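Local coordinates for hypothetical protein PA4535 (Pseudomonas aeruginosa, PDB 1Y0K) that is of unknown function but belongs to a family of putative endonucleases in the PDDEXK clan, at residues A[161-172]-A[183-193]. Residues are numbered along the deposited sequence; the frame is centred on the assembly and turned at random.
Sequences PTEYLRQGWRSL and LFAHSGAPEFL
Leu-172 O accepts two backbone N-H groups at once, from Leu-183 N at 2.8 Å and from Phe-184 N at 3.3 Å, both in its carbonyl plane. This is the signature of a classic beta bulge, here in the antiparallel hairpin of strands 171-175 and 179-185 within the mixed sheet. Leu-172 N returns a bond to Phe-184 O within the bulge, and one step on His-186 N reaches Arg-170 O in a nearly straight bond (N-H...O 172°).

The side chains divide between the two faces of the hairpin. On one, the Phe-184 ring is sandwiched between the backbone of Ser-171 and Leu-172 and the short helix 162-166. Its first torsion (chi1 72°) turns the ring back over that backbone, leaving the opposite face to Leu-165 CD2, a CH-pi contact 3.6 Å from the centroid. Trp-169 O meets the ring edge in plane, while Pro-161 CG packs obliquely against Phe-184 CD2. Beside this group, Leu-172 and Leu-183 run alongside each other, pointing the same way.

On the other face, Ser-171 CB rests against Ala-185 CB, and Leu-193 CD1 touches Ser-171 OG, which is hydrogen-bonded to Asp-140. Just before the strand, the Arg-170 chain bends at chi3 (68°) and brings its guanidinium to Ala-189 and Pro-190, with Pro-190 CD over one face, 3.7 Å from Arg-170 NH2; the same nitrogen forms a salt bridge with Asp-140 of the adjoining strand 140-146.

At the end of the ladder, a single water bridges the segments: it donates to Leu-165 O and Trp-169 O and lies in the ring plane of His-186, 2.7 Å from NE2.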
loop_
_atom_site.group_PDB
_atom_site.type_symbol
_atom_site.label_atom_id
_atom_site.label_comp_id
_atom_site.label_asym_id
_atom_site.label_seq_id
_atom_site.Cartn_x
_atom_site.Cartn_y
_atom_site.Cartn_z
ATOM N N PRO A 161 8.704 -2.407 -11.473
ATOM C CA PRO A 161 8.984 -3.067 -10.204
ATOM C C PRO A 161 9.562 -4.473 -10.386
ATOM O O PRO A 161 8.973 -5.459 -9.926
ATOM C CB PRO A 161 7.605 -3.127 -9.537
ATOM C CG PRO A 161 6.663 -3.263 -10.667
ATOM C CD PRO A 161 7.276 -2.496 -11.829
ATOM N N THR A 162 10.729 -4.549 -11.018
ATOM C CA THR A 162 11.291 -5.841 -11.455
ATOM C C THR A 162 11.618 -6.806 -10.309
ATOM O O THR A 162 11.348 -8.004 -10.406
ATOM C CB THR A 162 12.532 -5.651 -12.348
ATOM O OG1 THR A 162 13.545 -4.969 -11.610
ATOM C CG2 THR A 162 12.185 -4.829 -13.603
ATOM N N GLU A 163 12.196 -6.291 -9.225
ATOM C CA GLU A 163 12.548 -7.156 -8.108
ATOM C C GLU A 163 11.284 -7.766 -7.520
ATOM O O GLU A 163 11.266 -8.931 -7.135
ATOM C CB GLU A 163 13.332 -6.415 -7.024
ATOM C CG GLU A 163 13.877 -7.369 -5.956
ATOM C CD GLU A 163 14.556 -6.693 -4.775
ATOM O OE1 GLU A 163 14.968 -5.520 -4.872
ATOM O OE2 GLU A 163 14.683 -7.362 -3.734
ATOM N N TYR A 164 10.220 -6.973 -7.458
ATOM C CA TYR A 164 9.000 -7.429 -6.803
ATOM C C TYR A 164 8.216 -8.376 -7.710
ATOM O O TYR A 164 7.625 -9.348 -7.237
ATOM C CB TYR A 164 8.147 -6.238 -6.341
ATOM C CG TYR A 164 8.918 -5.209 -5.523
ATOM C CD1 TYR A 164 9.987 -5.587 -4.679
ATOM C CD2 TYR A 164 8.600 -3.865 -5.601
ATOM C CE1 TYR A 164 10.695 -4.636 -3.939
ATOM C CE2 TYR A 164 9.301 -2.907 -4.861
ATOM C CZ TYR A 164 10.346 -3.297 -4.044
ATOM O OH TYR A 164 11.024 -2.334 -3.334
ATOM N N LEU A 165 8.233 -8.096 -9.007
ATOM C CA LEU A 165 7.706 -9.039 -10.007
ATOM C C LEU A 165 8.384 -10.404 -9.869
ATOM O O LEU A 165 7.713 -11.438 -9.828
ATOM C CB LEU A 165 7.896 -8.502 -11.422
ATOM C CG LEU A 165 6.927 -7.422 -11.916
ATOM C CD1 LEU A 165 7.504 -6.703 -13.129
ATOM C CD2 LEU A 165 5.574 -8.045 -12.248
ATOM N N ARG A 166 9.712 -10.399 -9.767
ATOM C CA ARG A 166 10.482 -11.641 -9.628
ATOM C C ARG A 166 10.172 -12.441 -8.346
ATOM O O ARG A 166 10.390 -13.650 -8.301
ATOM C CB ARG A 166 11.991 -11.377 -9.778
ATOM C CG ARG A 166 12.401 -11.080 -11.228
ATOM C CD ARG A 166 13.891 -11.308 -11.471
ATOM N NE ARG A 166 14.713 -10.286 -10.829
ATOM C CZ ARG A 166 15.077 -9.138 -11.399
ATOM N NH1 ARG A 166 14.701 -8.848 -12.643
ATOM N NH2 ARG A 166 15.819 -8.274 -10.720
ATOM N N GLN A 167 9.650 -11.777 -7.316
ATOM C CA GLN A 167 9.291 -12.454 -6.053
ATOM C C GLN A 167 8.031 -13.323 -6.165
ATOM O O GLN A 167 7.757 -14.158 -5.282
ATOM C CB GLN A 167 9.164 -11.437 -4.906
ATOM C CG GLN A 167 10.506 -10.830 -4.465
ATOM C CD GLN A 167 10.352 -9.601 -3.580
ATOM O OE1 GLN A 167 9.266 -9.006 -3.493
ATOM N NE2 GLN A 167 11.449 -9.208 -2.915
ATOM N N GLY A 168 7.267 -13.110 -7.236
ATOM C CA GLY A 168 6.158 -13.991 -7.613
ATOM C C GLY A 168 4.763 -13.634 -7.132
ATOM O O GLY A 168 3.818 -14.390 -7.377
ATOM N N TRP A 169 4.611 -12.491 -6.461
ATOM C CA TRP A 169 3.279 -12.025 -6.022
ATOM C C TRP A 169 2.306 -11.877 -7.189
ATOM O O TRP A 169 2.711 -11.564 -8.307
ATOM C CB TRP A 169 3.371 -10.656 -5.316
ATOM C CG TRP A 169 4.538 -10.504 -4.414
ATOM C CD1 TRP A 169 5.597 -9.642 -4.572
ATOM C CD2 TRP A 169 4.796 -11.243 -3.216
ATOM N NE1 TRP A 169 6.482 -9.790 -3.525
ATOM C CE2 TRP A 169 6.024 -10.773 -2.690
ATOM C CE3 TRP A 169 4.113 -12.261 -2.533
ATOM C CZ2 TRP A 169 6.573 -11.278 -1.513
ATOM C CZ3 TRP A 169 4.663 -12.761 -1.371
ATOM C CH2 TRP A 169 5.883 -12.269 -0.872
ATOM N N ARG A 170 1.011 -12.059 -6.919
ATOM C CA ARG A 170 0.002 -11.846 -7.955
ATOM C C ARG A 170 -0.134 -10.365 -8.337
ATOM O O ARG A 170 -0.353 -10.021 -9.504
ATOM C CB ARG A 170 -1.356 -12.374 -7.503
ATOM C CG ARG A 170 -2.376 -12.318 -8.642
ATOM C CD ARG A 170 -3.585 -13.156 -8.355
ATOM N NE ARG A 170 -4.392 -12.621 -7.262
ATOM C CZ ARG A 170 -5.474 -13.234 -6.801
ATOM N NH1 ARG A 170 -5.849 -14.393 -7.341
ATOM N NH2 ARG A 170 -6.172 -12.709 -5.803
ATOM N N SER A 171 -0.000 -9.502 -7.338
ATOM C CA SER A 171 -0.107 -8.057 -7.527
ATOM C C SER A 171 0.576 -7.348 -6.361
ATOM O O SER A 171 0.839 -7.952 -5.316
ATOM C CB SER A 171 -1.582 -7.626 -7.637
ATOM O OG SER A 171 -2.252 -7.699 -6.381
ATOM N N LEU A 172 0.886 -6.072 -6.568
ATOM C CA LEU A 172 1.488 -5.257 -5.520
ATOM C C LEU A 172 0.942 -3.866 -5.708
ATOM O O LEU A 172 0.986 -3.325 -6.812
ATOM C CB LEU A 172 3.009 -5.240 -5.640
ATOM C CG LEU A 172 3.790 -4.287 -4.714
ATOM C CD1 LEU A 172 3.554 -4.600 -3.229
ATOM C CD2 LEU A 172 5.264 -4.347 -5.037
ATOM N N LEU A 183 1.042 -1.127 -8.476
ATOM C CA LEU A 183 2.360 -1.229 -9.129
ATOM C C LEU A 183 2.375 -2.262 -10.240
ATOM O O LEU A 183 2.934 -2.015 -11.309
ATOM C CB LEU A 183 3.485 -1.523 -8.131
ATOM C CG LEU A 183 3.721 -0.489 -7.026
ATOM C CD1 LEU A 183 5.007 -0.801 -6.277
ATOM C CD2 LEU A 183 3.785 0.927 -7.608
ATOM N N PHE A 184 1.780 -3.424 -9.973
ATOM C CA PHE A 184 1.586 -4.444 -10.997
ATOM C C PHE A 184 0.462 -5.377 -10.593
ATOM O O PHE A 184 0.130 -5.490 -9.417
ATOM C CB PHE A 184 2.885 -5.225 -11.303
ATOM C CG PHE A 184 3.326 -6.189 -10.212
ATOM C CD1 PHE A 184 2.785 -7.474 -10.124
ATOM C CD2 PHE A 184 4.337 -5.829 -9.320
ATOM C CE1 PHE A 184 3.213 -8.369 -9.139
ATOM C CE2 PHE A 184 4.785 -6.717 -8.341
ATOM C CZ PHE A 184 4.223 -7.990 -8.246
ATOM N N ALA A 185 -0.135 -6.041 -11.581
ATOM C CA ALA A 185 -1.166 -7.028 -11.299
ATOM C C ALA A 185 -1.223 -8.005 -12.457
ATOM O O ALA A 185 -1.384 -7.589 -13.612
ATOM C CB ALA A 185 -2.505 -6.364 -11.092
ATOM N N HIS A 186 -1.037 -9.286 -12.148
ATOM C CA HIS A 186 -1.057 -10.329 -13.170
ATOM C C HIS A 186 -2.471 -10.584 -13.678
ATOM O O HIS A 186 -3.452 -10.200 -13.047
ATOM C CB HIS A 186 -0.455 -11.629 -12.642
ATOM C CG HIS A 186 1.036 -11.617 -12.558
ATOM N ND1 HIS A 186 1.847 -11.890 -13.644
ATOM C CD2 HIS A 186 1.866 -11.391 -11.514
ATOM C CE1 HIS A 186 3.112 -11.825 -13.268
ATOM N NE2 HIS A 186 3.150 -11.520 -11.982
ATOM N N SER A 187 -2.567 -11.264 -14.819
ATOM C CA SER A 187 -3.857 -11.519 -15.464
ATOM C C SER A 187 -4.916 -12.138 -14.546
ATOM O O SER A 187 -6.114 -11.875 -14.711
ATOM C CB SER A 187 -3.654 -12.377 -16.721
ATOM O OG SER A 187 -3.194 -13.673 -16.374
ATOM N N GLY A 188 -4.477 -12.943 -13.580
ATOM C CA GLY A 188 -5.373 -13.578 -12.606
ATOM C C GLY A 188 -5.860 -12.705 -11.460
ATOM O O GLY A 188 -6.757 -13.099 -10.715
ATOM N N ALA A 189 -5.273 -11.517 -11.319
ATOM C CA ALA A 189 -5.643 -10.580 -10.258
ATOM C C ALA A 189 -7.054 -10.044 -10.483
ATOM O O ALA A 189 -7.506 -9.966 -11.630
ATOM C CB ALA A 189 -4.635 -9.431 -10.188
ATOM N N PRO A 190 -7.769 -9.711 -9.391
ATOM C CA PRO A 190 -9.071 -9.057 -9.499
ATOM C C PRO A 190 -9.082 -7.935 -10.524
ATOM O O PRO A 190 -8.107 -7.190 -10.655
ATOM C CB PRO A 190 -9.271 -8.481 -8.102
ATOM C CG PRO A 190 -8.619 -9.472 -7.218
ATOM C CD PRO A 190 -7.411 -9.963 -7.979
ATOM N N GLU A 191 -10.189 -7.808 -11.246
ATOM C CA GLU A 191 -10.273 -6.824 -12.314
ATOM C C GLU A 191 -10.060 -5.385 -11.831
ATOM O O GLU A 191 -9.470 -4.577 -12.557
ATOM C CB GLU A 191 -11.599 -6.974 -13.058
ATOM C CG GLU A 191 -11.747 -6.075 -14.261
ATOM C CD GLU A 191 -13.198 -5.850 -14.608
ATOM O OE1 GLU A 191 -14.018 -5.755 -13.668
ATOM O OE2 GLU A 191 -13.520 -5.766 -15.812
ATOM N N PHE A 192 -10.503 -5.067 -10.611
ATOM C CA PHE A 192 -10.332 -3.713 -10.078
ATOM C C PHE A 192 -8.863 -3.316 -9.917
ATOM O O PHE A 192 -8.518 -2.148 -10.040
ATOM C CB PHE A 192 -11.158 -3.448 -8.801
ATOM C CG PHE A 192 -10.663 -4.166 -7.566
ATOM C CD1 PHE A 192 -9.661 -3.607 -6.766
ATOM C CD2 PHE A 192 -11.225 -5.384 -7.180
ATOM C CE1 PHE A 192 -9.203 -4.269 -5.618
ATOM C CE2 PHE A 192 -10.781 -6.052 -6.022
ATOM C CZ PHE A 192 -9.766 -5.495 -5.245
ATOM N N LEU A 193 -7.998 -4.295 -9.667
ATOM C CA LEU A 193 -6.560 -4.036 -9.663
ATOM C C LEU A 193 -6.030 -3.774 -11.077
ATOM O O LEU A 193 -5.356 -2.778 -11.322
ATOM C CB LEU A 193 -5.804 -5.193 -8.995
ATOM C CG LEU A 193 -6.055 -5.316 -7.489
ATOM C CD1 LEU A 193 -5.398 -6.576 -6.931
ATOM C CD2 LEU A 193 -5.562 -4.066 -6.742
HETATM O O HOH W 1 4.958 -11.675 -9.957
#